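Local coordinates for protein RNA 2'-o-ribose methyltransferase (Thermus thermophilus, PDB 1IPA) that probably methylates the 2'-O-ribose of RNA as a TrmH-family enzyme whose deep trefoil knot forms the active-site architecture, at residues A197-W202 with T231-P236; A43-E48 with R101-T106; E108-S113 with A142-V147. All coordinates share one frame; numbering follows the deposited sequence.

Interaction 1: residues A197-W202 with T231-P236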
# COMPACT_ATOMS: atom_id res chain seq x y z
N ALA A 197 -21.72 6.82 15.17
CA ALA A 197 -21.11 7.32 16.40
C ALA A 197 -21.61 8.74 16.60
O ALA A 197 -21.85 9.47 15.64
CB ALA A 197 -19.59 7.32 16.30
N GLU A 198 -21.76 9.15 17.86
CA GLU A 198 -22.24 10.48 18.17
C GLU A 198 -21.14 11.52 18.07
O GLU A 198 -21.36 12.64 17.62
CB GLU A 198 -22.82 10.49 19.59
CG GLU A 198 -23.66 11.71 19.88
CD GLU A 198 -24.07 11.78 21.33
OE1 GLU A 198 -24.22 10.69 21.95
OE2 GLU A 198 -24.27 12.91 21.84
N ALA A 199 -19.94 11.15 18.51
CA ALA A 199 -18.81 12.07 18.47
C ALA A 199 -18.20 12.18 17.08
O ALA A 199 -18.06 11.18 16.37
CB ALA A 199 -17.75 11.62 19.47
N LEU A 200 -17.87 13.40 16.70
CA LEU A 200 -17.24 13.67 15.42
C LEU A 200 -15.78 13.30 15.61
O LEU A 200 -15.27 13.37 16.74
CB LEU A 200 -17.37 15.15 15.07
CG LEU A 200 -18.72 15.61 14.51
CD1 LEU A 200 -18.75 17.12 14.36
CD2 LEU A 200 -18.94 14.93 13.16
N TYR A 201 -15.11 12.90 14.54
CA TYR A 201 -13.72 12.49 14.64
C TYR A 201 -12.79 13.58 15.17
O TYR A 201 -11.77 13.27 15.79
CB TYR A 201 -13.23 11.93 13.29
CG TYR A 201 -12.92 12.93 12.21
CD1 TYR A 201 -11.60 13.28 11.91
CD2 TYR A 201 -13.94 13.52 11.45
CE1 TYR A 201 -11.30 14.16 10.88
CE2 TYR A 201 -13.65 14.42 10.41
CZ TYR A 201 -12.32 14.73 10.14
OH TYR A 201 -12.01 15.59 9.12
N TRP A 202 -13.14 14.85 14.96
CA TRP A 202 -12.31 15.96 15.44
C TRP A 202 -12.27 16.05 16.95
O TRP A 202 -11.37 16.67 17.50
CB TRP A 202 -12.84 17.30 14.95
CG TRP A 202 -12.79 17.50 13.50
CD1 TRP A 202 -11.68 17.57 12.71
CD2 TRP A 202 -13.92 17.66 12.63
NE1 TRP A 202 -12.05 17.78 11.41
CE2 TRP A 202 -13.41 17.84 11.33
CE3 TRP A 202 -15.30 17.69 12.83
CZ2 TRP A 202 -14.25 18.03 10.22
CZ3 TRP A 202 -16.13 17.88 11.74
CH2 TRP A 202 -15.60 18.05 10.45
N THR A 231 -12.86 4.82 22.18
CA THR A 231 -13.67 5.90 21.65
C THR A 231 -14.21 5.52 20.28
O THR A 231 -13.52 4.87 19.49
CB THR A 231 -12.85 7.20 21.47
OG1 THR A 231 -12.10 7.47 22.65
CG2 THR A 231 -13.78 8.37 21.18
N GLN A 232 -15.44 5.91 19.99
CA GLN A 232 -16.06 5.65 18.70
C GLN A 232 -16.29 7.00 18.07
O GLN A 232 -16.75 7.94 18.73
CB GLN A 232 -17.37 4.89 18.87
CG GLN A 232 -17.15 3.40 18.99
CD GLN A 232 -18.37 2.66 19.48
OE1 GLN A 232 -19.46 2.80 18.91
NE2 GLN A 232 -18.20 1.88 20.53
N VAL A 233 -15.98 7.11 16.79
CA VAL A 233 -16.08 8.39 16.13
C VAL A 233 -16.60 8.31 14.69
O VAL A 233 -16.56 7.25 14.05
CB VAL A 233 -14.66 9.03 16.20
CG1 VAL A 233 -14.05 9.14 14.82
CG2 VAL A 233 -14.73 10.35 16.93
N ARG A 234 -17.09 9.42 14.16
CA ARG A 234 -17.58 9.42 12.80
C ARG A 234 -17.09 10.58 11.96
O ARG A 234 -16.71 11.64 12.47
CB ARG A 234 -19.12 9.40 12.76
CG ARG A 234 -19.78 10.74 12.98
CD ARG A 234 -21.27 10.66 12.73
NE ARG A 234 -21.83 11.99 12.59
CZ ARG A 234 -21.98 12.84 13.60
NH1 ARG A 234 -21.61 12.48 14.82
NH2 ARG A 234 -22.45 14.05 13.38
N ILE A 235 -17.08 10.35 10.65
CA ILE A 235 -16.67 11.35 9.67
C ILE A 235 -17.98 11.90 9.11
O ILE A 235 -18.68 11.22 8.39
CB ILE A 235 -15.82 10.72 8.55
CG1 ILE A 235 -14.47 10.27 9.13
CG2 ILE A 235 -15.61 11.71 7.42
CD1 ILE A 235 -13.63 9.44 8.19
N PRO A 236 -18.31 13.14 9.47
CA PRO A 236 -19.55 13.75 9.00
C PRO A 236 -19.68 13.80 7.49
O PRO A 236 -18.71 14.07 6.78
CB PRO A 236 -19.50 15.14 9.63
CG PRO A 236 -18.02 15.44 9.66
CD PRO A 236 -17.44 14.13 10.13
O HOH W 1 -19.13 8.66 19.93

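Interaction 2: residues A43-E48 with R101-T106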
# COMPACT_ATOMS: atom_id res chain seq x y z
N ALA A 43 14.83 1.02 -0.86
CA ALA A 43 14.42 0.10 0.20
C ALA A 43 15.28 -1.16 0.28
O ALA A 43 15.06 -2.00 1.14
CB ALA A 43 12.94 -0.29 0.03
N GLY A 44 16.23 -1.28 -0.63
CA GLY A 44 17.11 -2.44 -0.62
C GLY A 44 16.70 -3.58 -1.54
O GLY A 44 17.33 -4.64 -1.54
N ILE A 45 15.65 -3.37 -2.32
CA ILE A 45 15.18 -4.40 -3.25
C ILE A 45 16.16 -4.57 -4.42
O ILE A 45 16.53 -3.59 -5.07
CB ILE A 45 13.78 -4.03 -3.79
CG1 ILE A 45 12.76 -4.12 -2.66
CG2 ILE A 45 13.38 -4.95 -4.93
CD1 ILE A 45 11.40 -3.65 -3.04
N GLU A 46 16.57 -5.80 -4.66
CA GLU A 46 17.51 -6.08 -5.75
C GLU A 46 16.76 -6.25 -7.07
O GLU A 46 15.70 -6.88 -7.13
CB GLU A 46 18.30 -7.36 -5.46
CG GLU A 46 18.78 -7.49 -4.02
CD GLU A 46 19.67 -8.71 -3.81
OE1 GLU A 46 20.84 -8.67 -4.24
OE2 GLU A 46 19.19 -9.71 -3.22
N LEU A 47 17.32 -5.66 -8.12
CA LEU A 47 16.75 -5.73 -9.45
C LEU A 47 17.57 -6.71 -10.29
O LEU A 47 18.77 -6.87 -10.05
CB LEU A 47 16.78 -4.34 -10.09
CG LEU A 47 15.54 -3.44 -10.01
CD1 LEU A 47 14.74 -3.69 -8.73
CD2 LEU A 47 16.00 -2.00 -10.12
N GLU A 48 16.95 -7.37 -11.25
CA GLU A 48 17.69 -8.29 -12.11
C GLU A 48 17.76 -7.78 -13.54
O GLU A 48 18.76 -7.97 -14.22
CB GLU A 48 17.07 -9.68 -12.08
CG GLU A 48 17.07 -10.29 -10.70
CD GLU A 48 16.86 -11.78 -10.71
OE1 GLU A 48 15.96 -12.24 -11.45
OE2 GLU A 48 17.59 -12.49 -9.98
N ARG A 101 13.66 -8.94 -7.34
CA ARG A 101 13.76 -10.14 -6.53
C ARG A 101 12.89 -9.90 -5.29
O ARG A 101 13.05 -8.89 -4.62
CB ARG A 101 15.21 -10.34 -6.08
CG ARG A 101 15.92 -11.54 -6.68
CD ARG A 101 15.66 -12.82 -5.87
NE ARG A 101 16.53 -13.90 -6.33
CZ ARG A 101 16.59 -15.11 -5.78
NH1 ARG A 101 15.83 -15.40 -4.73
NH2 ARG A 101 17.42 -16.02 -6.27
N MET A 102 11.98 -10.81 -4.99
CA MET A 102 11.14 -10.65 -3.81
C MET A 102 12.04 -10.70 -2.56
O MET A 102 12.64 -11.72 -2.26
CB MET A 102 10.08 -11.76 -3.76
CG MET A 102 8.91 -11.49 -2.84
SD MET A 102 7.70 -12.81 -2.87
CE MET A 102 6.75 -12.32 -4.24
N PRO A 103 12.15 -9.57 -1.84
CA PRO A 103 12.95 -9.37 -0.63
C PRO A 103 12.99 -10.50 0.39
O PRO A 103 12.15 -11.41 0.38
CB PRO A 103 12.36 -8.09 -0.05
CG PRO A 103 12.03 -7.31 -1.28
CD PRO A 103 11.38 -8.36 -2.16
N GLU A 104 13.97 -10.41 1.29
CA GLU A 104 14.15 -11.39 2.36
C GLU A 104 13.18 -11.11 3.50
O GLU A 104 13.56 -10.54 4.53
CB GLU A 104 15.59 -11.34 2.89
CG GLU A 104 16.67 -11.58 1.86
CD GLU A 104 18.06 -11.64 2.48
OE1 GLU A 104 18.44 -10.68 3.20
OE2 GLU A 104 18.78 -12.64 2.26
N ARG A 105 11.93 -11.49 3.29
CA ARG A 105 10.87 -11.31 4.27
C ARG A 105 11.36 -11.50 5.71
O ARG A 105 11.39 -12.62 6.23
CB ARG A 105 9.75 -12.30 3.95
CG ARG A 105 10.25 -13.51 3.16
CD ARG A 105 9.11 -14.39 2.67
NE ARG A 105 9.59 -15.44 1.79
CZ ARG A 105 10.13 -15.24 0.59
NH1 ARG A 105 10.25 -14.00 0.11
NH2 ARG A 105 10.54 -16.27 -0.14
N THR A 106 11.75 -10.39 6.34
CA THR A 106 12.25 -10.41 7.71
C THR A 106 11.09 -10.57 8.70
O THR A 106 10.14 -9.78 8.70
CB THR A 106 13.03 -9.12 8.04
OG1 THR A 106 13.59 -9.21 9.36
CG2 THR A 106 12.12 -7.90 7.96
O HOH W 2 15.11 -7.92 -3.22

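Interaction 3: residues E108-S113 with A142-V147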
# COMPACT_ATOMS: atom_id res chain seq x y z
N GLU A 108 10.84 -9.89 11.75
CA GLU A 108 11.02 -9.06 12.94
C GLU A 108 9.67 -8.65 13.51
O GLU A 108 8.74 -8.33 12.77
CB GLU A 108 11.85 -7.82 12.60
CG GLU A 108 13.30 -8.12 12.28
CD GLU A 108 14.09 -6.87 11.95
OE1 GLU A 108 13.74 -6.19 10.96
OE2 GLU A 108 15.06 -6.56 12.68
N GLU A 109 9.56 -8.66 14.84
CA GLU A 109 8.32 -8.30 15.49
C GLU A 109 8.22 -6.79 15.68
O GLU A 109 9.23 -6.08 15.63
CB GLU A 109 8.20 -9.01 16.83
CG GLU A 109 9.38 -8.80 17.75
CD GLU A 109 9.35 -9.73 18.93
OE1 GLU A 109 8.29 -9.83 19.59
OE2 GLU A 109 10.38 -10.37 19.21
N TYR A 110 7.00 -6.32 15.90
CA TYR A 110 6.75 -4.89 16.05
C TYR A 110 6.07 -4.50 17.35
O TYR A 110 5.11 -5.14 17.78
CB TYR A 110 5.91 -4.41 14.86
CG TYR A 110 5.36 -3.01 14.98
CD1 TYR A 110 6.20 -1.91 15.09
CD2 TYR A 110 3.98 -2.79 14.96
CE1 TYR A 110 5.69 -0.62 15.17
CE2 TYR A 110 3.46 -1.51 15.04
CZ TYR A 110 4.31 -0.43 15.15
OH TYR A 110 3.78 0.84 15.24
N ARG A 111 6.60 -3.45 17.97
CA ARG A 111 6.04 -2.89 19.21
C ARG A 111 5.93 -1.39 19.02
O ARG A 111 6.93 -0.70 18.76
CB ARG A 111 6.91 -3.22 20.43
CG ARG A 111 8.39 -3.47 20.15
CD ARG A 111 9.15 -2.21 19.76
NE ARG A 111 10.50 -2.54 19.31
CZ ARG A 111 10.77 -3.21 18.19
NH1 ARG A 111 9.78 -3.61 17.40
NH2 ARG A 111 12.03 -3.50 17.87
N PRO A 112 4.71 -0.85 19.14
CA PRO A 112 4.46 0.58 18.99
C PRO A 112 5.34 1.49 19.84
O PRO A 112 5.52 1.25 21.03
CB PRO A 112 2.98 0.71 19.34
CG PRO A 112 2.75 -0.43 20.28
CD PRO A 112 3.51 -1.55 19.63
N SER A 113 5.89 2.53 19.22
CA SER A 113 6.73 3.47 19.94
C SER A 113 5.81 4.53 20.58
O SER A 113 4.65 4.63 20.22
CB SER A 113 7.72 4.13 18.98
OG SER A 113 7.05 4.99 18.07
N ALA A 142 1.86 7.76 9.44
CA ALA A 142 1.56 6.60 10.26
C ALA A 142 2.82 5.76 10.45
O ALA A 142 3.68 5.72 9.57
CB ALA A 142 0.48 5.77 9.62
N GLU A 143 2.91 5.11 11.59
CA GLU A 143 4.05 4.25 11.89
C GLU A 143 3.82 2.86 11.32
O GLU A 143 4.75 2.13 11.00
CB GLU A 143 4.25 4.16 13.41
CG GLU A 143 5.56 3.53 13.82
CD GLU A 143 5.72 3.48 15.32
OE1 GLU A 143 5.84 4.55 15.94
OE2 GLU A 143 5.71 2.37 15.89
N ALA A 144 2.55 2.48 11.18
CA ALA A 144 2.24 1.17 10.65
C ALA A 144 0.80 1.05 10.24
O ALA A 144 -0.06 1.79 10.72
CB ALA A 144 2.56 0.09 11.69
N VAL A 145 0.53 0.12 9.34
CA VAL A 145 -0.82 -0.14 8.88
C VAL A 145 -1.08 -1.60 9.18
O VAL A 145 -0.41 -2.48 8.65
CB VAL A 145 -1.00 0.08 7.37
CG1 VAL A 145 -2.40 -0.35 6.95
CG2 VAL A 145 -0.77 1.54 7.04
N LEU A 146 -2.04 -1.86 10.05
CA LEU A 146 -2.36 -3.23 10.37
C LEU A 146 -3.60 -3.58 9.60
O LEU A 146 -4.67 -2.99 9.80
CB LEU A 146 -2.59 -3.39 11.88
CG LEU A 146 -1.45 -2.86 12.75
CD1 LEU A 146 -1.74 -3.17 14.21
CD2 LEU A 146 -0.13 -3.49 12.31
N VAL A 147 -3.46 -4.54 8.70
CA VAL A 147 -4.56 -4.99 7.88
C VAL A 147 -5.16 -6.28 8.45
O VAL A 147 -4.48 -7.30 8.57
CB VAL A 147 -4.10 -5.26 6.44
CG1 VAL A 147 -5.28 -5.75 5.60
CG2 VAL A 147 -3.50 -3.99 5.84

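Interaction 1: residues A197-W202 with T231-P236
At the outer edge of the parallel sheet of the methyltransferase domain, the loop 197-202, which follows strand 190-193, runs beside the edge strand 231-233 and the chain that continues it. A single parallel bridge pairs Leu200 with Arg234. Arg234 N donates to Ala199 O at 3.0 Å, nearly along the C=O axis, and Tyr201 N donates to Arg234 O at 2.9 Å, in the carbonyl plane, so both backbone polar atoms of Arg234 are used. Just before the bridge, a water accepts from Ala199 N and donates to Gln232 O, linking the two backbones through solvent. The Arg234 side chain starts from the crowded position between its N and carbonyl carbon (chi1 80°), then runs extended to NE, which carries its guanidinium back along the loop. There NH1 donates to Ala197 O at 3.1 Å, on a lone pair in the carbonyl plane, and weakly to Glu198 O at 2.8 Å. Leu200 CD2 lies over one face of the Arg234 guanidinium, 3.6 Å from NH2, and also touches Pro236 CD at 3.5 Å, the Leu200 and Pro236 side chains crossing at about a right angle. Tyr201 CB packs tightly on Val233 CG1 at 3.3 Å, while the ring meets Pro236 CD with its edge. Trp202 CH2 reaches Pro236 CG at 3.6 Å, and its indole and the Tyr201 ring lie one against the other. Tyr201 and Trp202 also touch helix 246-261, and Val233 is bonded through its backbone to strand 190-193. One arginine thus serves three successive loop carbonyls, two by NH1 and one by its amide, and its charge would probably polarise the two that NH1 meets.

Interaction 2: residues A43-E48 with R101-T106
One direct backbone hydrogen bond and one water bridge join the segments. Arg101 N donates to Glu46 O at 2.9 Å; the bond is nearly straight, 171° at the hydrogen, and nearly follows the C=O axis. A water supplies the next link, accepting from Glu46 N at 2.9 Å and donating to Arg101 O at 2.7 Å, so that both backbone polar atoms of Glu46 are tied, one directly and one through solvent, to the same arginine. These links lie at the end of the antiparallel pairing of strands 47-53 and 96-101, in the mixed sheet of the eL30-like domain, which is probably the RNA-substrate-binding part of the enzyme. The chain reaches this sheet from helix 34-42, whose C-terminal end is closed by a Schellman motif at Gly44, with positive phi. Apolar packing comes from Ile45 CG1, which meets Pro103 CG at 3.6 Å, the two side chains crossing obliquely. Ile45 CG2, the branch anti to the backbone N, lies 4.0 Å from Arg101 O. Ile45 also touches Ala40 of the helix, Ala100 and Phe167, and Pro103 also touches Tyr154. Charge plays a looser part. The Arg101 chain bends at chi2 (-86°), and its CG lies 3.8 Å from Glu48 OE2. Glu48 OE2 is 4.1 Å from Arg101 NE, beyond a salt bridge; it lies near the guanidinium plane at its edge, and the carboxylate and guanidinium planes are 89° apart. The stronger partner of Glu48 is Arg28, whose NE forms a salt bridge with OE1; since Arg28 also sits close to Arg101, the carboxylate probably offsets the repulsion between these two like charges.

Interaction 3: residues E108-S113 with A142-V147
Hydrogen bonds to one carboxylate dominate here. The Glu143 side chain, with CG anti to the backbone N (chi1 -169°) and extended beyond it, brings its two oxygens up to the loop 108-113. Tyr110 OH donates to Glu143 OE2 at 2.5 Å, approaching from above the carboxylate plane. OE2 lies at the edge of the Tyr110 ring, near its plane, and the ring and carboxylate planes are 83° apart. Ser113 OG, in the crowded position between its own N and carbonyl carbon, donates to Glu143 OE1 at a very short 2.5 Å, on the syn lone pair of OE1. Ser113 N adds a weak bond to OE2 of Glu143 at 3.3 Å. Three donors thus converge on the acid, two of them on OE2, which would probably favour the ionised form and fix the rotation of the group. Replacing Glu143 with an alanine would remove all three acceptor bonds and would probably leave the tyrosine hydroxyl and the serine without these ties to the segment leading into strand 144-148, loosening the loop. Apolar contact is smaller: Tyr110 CE2 touches Ala144 CB at 3.8 Å. Around this pair, strand 144-148 is bonded on one side to strand 117-122, through Leu119, and on the other to Leu172 of strand 171-174 and Arg170 just before it. The loop lies over this part of the sheet: Tyr110 and Pro112 rest on Ile118, and Pro112 packs against Trp182 of helix 176-185.

How the interactions relate
From the N terminus, the chain first runs through interaction 2, which closes a loop between 43-48 and 101-106 at the end of the mixed sheet, in the probable substrate-binding domain. Segments 101-106 and 108-113 adjoin in sequence, and 108-113 opens interaction 3, which closes on 142-147 in the parallel sheet of the methyltransferase domain. Interaction 1 comes last, joining 197-202 to 231-236 at the edge of that same sheet. The three loops follow in series, none nested or crossed. Interactions 2 and 3 hold successive parts of the connection between the two sheets, their centres about 20 Å apart, whereas interactions 1 and 2 lie on opposite sides of the chain centre, with centres about 41 Å apart.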